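Local coordinates for protein shikimate kinase (Aquifex aeolicus, PDB 2PT5) that probably phosphorylates the 3-hydroxyl group of shikimate with ATP, a magnesium-dependent step on the pathway to chorismate and the aromatic amino acids, at residues R2-V16 and L87-I101. Sequence-based numbering, arbitrary orientation.
Sequences RIYLIGFMCSGKSTV and LNFMKSRGTTVFIDI
Met90 O accepts hydrogen bonds from the backbone N of Arg93 and of Gly94, and the Tyr4 ring reaches the same oxygen with CE1, 3.2 Å away. Met90, here selenomethionine, lays CG over one face of that ring, 3.6 Å from its centroid. Its SE sits obliquely beside the ring in a Met-aromatic contact. Tyr4 CG is anti to the carbonyl carbon (chi1 -57°), which turns the ring against Met90 of helix 84-91. Tyr4 OH hydrogen-bonds with Ser67 OG. An alanine here would probably leave a gap over Met90 CG and Ser67 OG without this partner. Arg2 NH1 hydrogen-bonds Arg93 O at 3.0 Å; the oxygen lies in the guanidinium plane, and NH1 meets one of its lone pairs. Arg2 NE hydrogen-bonds Lys69 O.

Strands 2-6 and 95-100 are parallel neighbours in the central sheet of this P-loop kinase fold. Val97 N donates to Tyr4 O at 2.6 Å, and Ile6 N to Val97 O at 2.8 Å, which zips the strands together. Beyond Ile6 the chain enters the P-loop, predicted to bind ATP. Ile99 CG2 lies 3.2 Å from Ser11 O, and Ile99 CD1 packs on Val16 CG1. Ile101 CD1 touches Cys10 SG, which is in a disulfide with Cys110. One water bridges Phe8 N and Ile99 O.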
# COMPACT_ATOMS: atom_id res chain seq x y z
N ARG A 2 2.73 -11.24 9.92
CA ARG A 2 1.93 -10.30 9.15
C ARG A 2 2.88 -9.33 8.46
O ARG A 2 3.73 -8.72 9.12
CB ARG A 2 0.97 -9.53 10.06
CG ARG A 2 0.09 -10.42 10.92
CD ARG A 2 -0.99 -9.62 11.61
NE ARG A 2 -1.79 -10.45 12.51
CZ ARG A 2 -1.45 -10.75 13.76
NH1 ARG A 2 -0.32 -10.28 14.28
NH2 ARG A 2 -2.24 -11.51 14.49
N ILE A 3 2.73 -9.18 7.15
CA ILE A 3 3.59 -8.28 6.39
C ILE A 3 2.75 -7.24 5.66
O ILE A 3 1.89 -7.57 4.84
CB ILE A 3 4.41 -9.07 5.36
CG1 ILE A 3 5.31 -10.08 6.08
CG2 ILE A 3 5.25 -8.11 4.52
CD1 ILE A 3 5.92 -11.11 5.14
N TYR A 4 3.00 -5.97 5.95
CA TYR A 4 2.24 -4.91 5.30
C TYR A 4 3.05 -4.18 4.25
O TYR A 4 4.19 -3.78 4.50
CB TYR A 4 1.74 -3.91 6.35
CG TYR A 4 0.90 -4.53 7.44
CD1 TYR A 4 1.49 -5.00 8.61
CD2 TYR A 4 -0.48 -4.67 7.29
CE1 TYR A 4 0.71 -5.58 9.63
CE2 TYR A 4 -1.26 -5.25 8.29
CZ TYR A 4 -0.66 -5.70 9.46
OH TYR A 4 -1.44 -6.28 10.46
N LEU A 5 2.45 -4.00 3.07
CA LEU A 5 3.13 -3.29 2.00
C LEU A 5 2.50 -1.91 1.87
O LEU A 5 1.29 -1.78 1.76
CB LEU A 5 3.00 -4.05 0.67
CG LEU A 5 3.51 -5.49 0.64
CD1 LEU A 5 3.42 -6.00 -0.79
CD2 LEU A 5 4.95 -5.57 1.15
N ILE A 6 3.33 -0.87 1.88
CA ILE A 6 2.82 0.49 1.78
C ILE A 6 3.59 1.26 0.71
O ILE A 6 4.71 0.90 0.36
CB ILE A 6 2.93 1.23 3.14
CG1 ILE A 6 4.39 1.54 3.47
CG2 ILE A 6 2.36 0.35 4.24
CD1 ILE A 6 4.59 2.18 4.85
N GLY A 7 2.97 2.31 0.20
CA GLY A 7 3.60 3.12 -0.83
C GLY A 7 2.55 3.64 -1.79
O GLY A 7 1.35 3.40 -1.60
N PHE A 8 2.99 4.33 -2.84
CA PHE A 8 2.05 4.87 -3.81
C PHE A 8 1.41 3.76 -4.66
O PHE A 8 1.96 2.67 -4.81
CB PHE A 8 2.73 5.92 -4.70
CG PHE A 8 3.27 7.10 -3.93
CD1 PHE A 8 4.62 7.17 -3.58
CD2 PHE A 8 2.42 8.12 -3.51
CE1 PHE A 8 5.12 8.24 -2.82
CE2 PHE A 8 2.91 9.19 -2.76
CZ PHE A 8 4.27 9.25 -2.41
N MSE A 9 0.24 4.08 -5.19
CA MSE A 9 -0.55 3.17 -6.01
C MSE A 9 0.23 2.49 -7.14
O MSE A 9 -0.00 1.32 -7.44
CB MSE A 9 -1.73 3.94 -6.61
CG MSE A 9 -2.40 3.27 -7.79
SE MSE A 9 -2.68 4.54 -9.24
CE MSE A 9 -1.21 4.03 -10.39
N CYS A 10 1.15 3.21 -7.75
CA CYS A 10 1.92 2.66 -8.85
C CYS A 10 3.28 2.11 -8.42
O CYS A 10 4.22 2.09 -9.22
CB CYS A 10 2.13 3.75 -9.91
SG CYS A 10 2.84 5.27 -9.21
N SER A 11 3.40 1.65 -7.18
CA SER A 11 4.68 1.12 -6.73
C SER A 11 4.75 -0.41 -6.78
O SER A 11 5.73 -1.00 -6.34
CB SER A 11 5.01 1.63 -5.31
OG SER A 11 4.03 1.21 -4.38
N GLY A 12 3.72 -1.03 -7.34
CA GLY A 12 3.70 -2.48 -7.45
C GLY A 12 3.39 -3.26 -6.18
O GLY A 12 3.77 -4.43 -6.06
N LYS A 13 2.70 -2.63 -5.24
CA LYS A 13 2.34 -3.29 -3.98
C LYS A 13 1.56 -4.59 -4.20
O LYS A 13 1.89 -5.63 -3.64
CB LYS A 13 1.51 -2.36 -3.10
CG LYS A 13 2.27 -1.17 -2.55
CD LYS A 13 1.32 -0.19 -1.89
CE LYS A 13 0.32 0.36 -2.92
NZ LYS A 13 -0.61 1.35 -2.30
N SER A 14 0.53 -4.51 -5.03
CA SER A 14 -0.32 -5.66 -5.32
C SER A 14 0.46 -6.82 -5.96
O SER A 14 0.35 -7.97 -5.52
CB SER A 14 -1.47 -5.24 -6.23
OG SER A 14 -2.40 -6.30 -6.40
N THR A 15 1.25 -6.53 -6.99
CA THR A 15 2.02 -7.56 -7.68
C THR A 15 3.11 -8.18 -6.79
O THR A 15 3.22 -9.40 -6.69
CB THR A 15 2.65 -6.99 -8.97
OG1 THR A 15 3.59 -7.93 -9.50
CG2 THR A 15 3.35 -5.68 -8.68
N VAL A 16 3.90 -7.33 -6.15
CA VAL A 16 4.94 -7.81 -5.26
C VAL A 16 4.31 -8.60 -4.11
O VAL A 16 4.86 -9.62 -3.67
CB VAL A 16 5.75 -6.62 -4.70
CG1 VAL A 16 6.60 -7.07 -3.51
CG2 VAL A 16 6.64 -6.04 -5.81
N LEU A 87 -0.76 3.10 10.33
CA LEU A 87 0.62 2.64 10.23
C LEU A 87 1.11 2.13 11.58
O LEU A 87 1.79 1.10 11.64
CB LEU A 87 1.52 3.77 9.71
CG LEU A 87 2.98 3.44 9.36
CD1 LEU A 87 3.07 2.26 8.39
CD2 LEU A 87 3.63 4.67 8.75
N ASN A 88 0.76 2.83 12.65
CA ASN A 88 1.18 2.39 13.98
C ASN A 88 0.47 1.10 14.35
O ASN A 88 1.04 0.24 15.02
CB ASN A 88 0.90 3.48 15.02
CG ASN A 88 1.95 4.56 15.01
OD1 ASN A 88 3.15 4.28 15.07
ND2 ASN A 88 1.52 5.81 14.93
N PHE A 89 -0.77 0.95 13.89
CA PHE A 89 -1.51 -0.28 14.14
C PHE A 89 -0.74 -1.41 13.44
O PHE A 89 -0.48 -2.46 14.03
CB PHE A 89 -2.92 -0.19 13.55
CG PHE A 89 -3.68 -1.49 13.59
CD1 PHE A 89 -4.46 -1.83 14.69
CD2 PHE A 89 -3.60 -2.39 12.53
CE1 PHE A 89 -5.16 -3.04 14.74
CE2 PHE A 89 -4.30 -3.61 12.57
CZ PHE A 89 -5.07 -3.93 13.68
N MSE A 90 -0.36 -1.18 12.19
CA MSE A 90 0.37 -2.19 11.42
C MSE A 90 1.64 -2.68 12.11
O MSE A 90 1.90 -3.88 12.13
CB MSE A 90 0.70 -1.66 10.03
CG MSE A 90 -0.50 -1.66 9.07
SE MSE A 90 -0.03 -0.90 7.36
CE MSE A 90 -1.24 0.62 7.33
N LYS A 91 2.42 -1.76 12.66
CA LYS A 91 3.65 -2.11 13.34
C LYS A 91 3.41 -2.97 14.59
O LYS A 91 4.26 -3.78 14.97
CB LYS A 91 4.42 -0.84 13.73
CG LYS A 91 4.86 -0.01 12.54
CD LYS A 91 5.76 1.14 12.96
CE LYS A 91 6.33 1.87 11.76
NZ LYS A 91 7.31 2.90 12.17
N SER A 92 2.25 -2.80 15.21
CA SER A 92 1.93 -3.58 16.40
C SER A 92 1.45 -4.99 16.05
O SER A 92 1.19 -5.80 16.93
CB SER A 92 0.85 -2.89 17.24
OG SER A 92 -0.39 -2.86 16.56
N ARG A 93 1.33 -5.27 14.75
CA ARG A 93 0.88 -6.57 14.30
C ARG A 93 1.96 -7.28 13.47
O ARG A 93 2.00 -8.51 13.44
CB ARG A 93 -0.41 -6.42 13.48
CG ARG A 93 -1.57 -5.85 14.27
CD ARG A 93 -1.93 -6.78 15.43
NE ARG A 93 -2.54 -6.08 16.56
CZ ARG A 93 -3.84 -6.02 16.80
NH1 ARG A 93 -4.29 -5.36 17.85
NH2 ARG A 93 -4.70 -6.65 16.01
N GLY A 94 2.83 -6.52 12.82
CA GLY A 94 3.87 -7.13 12.02
C GLY A 94 4.92 -6.20 11.44
O GLY A 94 5.24 -5.16 12.01
N THR A 95 5.45 -6.60 10.29
CA THR A 95 6.48 -5.83 9.60
C THR A 95 5.87 -5.01 8.47
O THR A 95 5.13 -5.54 7.63
CB THR A 95 7.56 -6.77 9.02
OG1 THR A 95 8.11 -7.56 10.08
CG2 THR A 95 8.68 -5.96 8.36
N THR A 96 6.19 -3.72 8.46
CA THR A 96 5.69 -2.81 7.44
C THR A 96 6.82 -2.63 6.44
O THR A 96 7.97 -2.46 6.82
CB THR A 96 5.26 -1.45 8.05
OG1 THR A 96 6.31 -0.94 8.88
CG2 THR A 96 4.00 -1.63 8.88
N VAL A 97 6.47 -2.71 5.16
CA VAL A 97 7.45 -2.60 4.08
C VAL A 97 7.08 -1.51 3.09
O VAL A 97 6.02 -1.55 2.46
CB VAL A 97 7.57 -3.93 3.29
CG1 VAL A 97 8.69 -3.83 2.28
CG2 VAL A 97 7.81 -5.09 4.24
N PHE A 98 7.97 -0.54 2.95
CA PHE A 98 7.74 0.57 2.03
C PHE A 98 8.45 0.31 0.71
O PHE A 98 9.67 0.22 0.66
CB PHE A 98 8.23 1.89 2.67
CG PHE A 98 8.22 3.08 1.73
CD1 PHE A 98 7.26 3.21 0.72
CD2 PHE A 98 9.16 4.10 1.88
CE1 PHE A 98 7.24 4.33 -0.11
CE2 PHE A 98 9.15 5.23 1.05
CZ PHE A 98 8.19 5.35 0.05
N ILE A 99 7.66 0.16 -0.34
CA ILE A 99 8.21 -0.05 -1.67
C ILE A 99 8.29 1.35 -2.25
O ILE A 99 7.30 1.92 -2.72
CB ILE A 99 7.28 -0.94 -2.50
CG1 ILE A 99 7.15 -2.31 -1.81
CG2 ILE A 99 7.83 -1.09 -3.90
CD1 ILE A 99 6.09 -3.22 -2.42
N ASP A 100 9.50 1.90 -2.20
CA ASP A 100 9.80 3.26 -2.62
C ASP A 100 10.14 3.50 -4.09
O ASP A 100 11.03 2.85 -4.63
CB ASP A 100 10.96 3.76 -1.76
CG ASP A 100 11.18 5.26 -1.88
OD1 ASP A 100 12.33 5.69 -1.66
OD2 ASP A 100 10.21 5.99 -2.16
N ILE A 101 9.43 4.43 -4.72
CA ILE A 101 9.71 4.82 -6.10
C ILE A 101 9.90 6.34 -6.09
O ILE A 101 9.20 7.06 -5.36
CB ILE A 101 8.55 4.49 -7.08
CG1 ILE A 101 7.23 5.03 -6.53
CG2 ILE A 101 8.49 2.99 -7.34
CD1 ILE A 101 6.06 4.87 -7.49
O HOH W 1 5.96 4.30 -3.15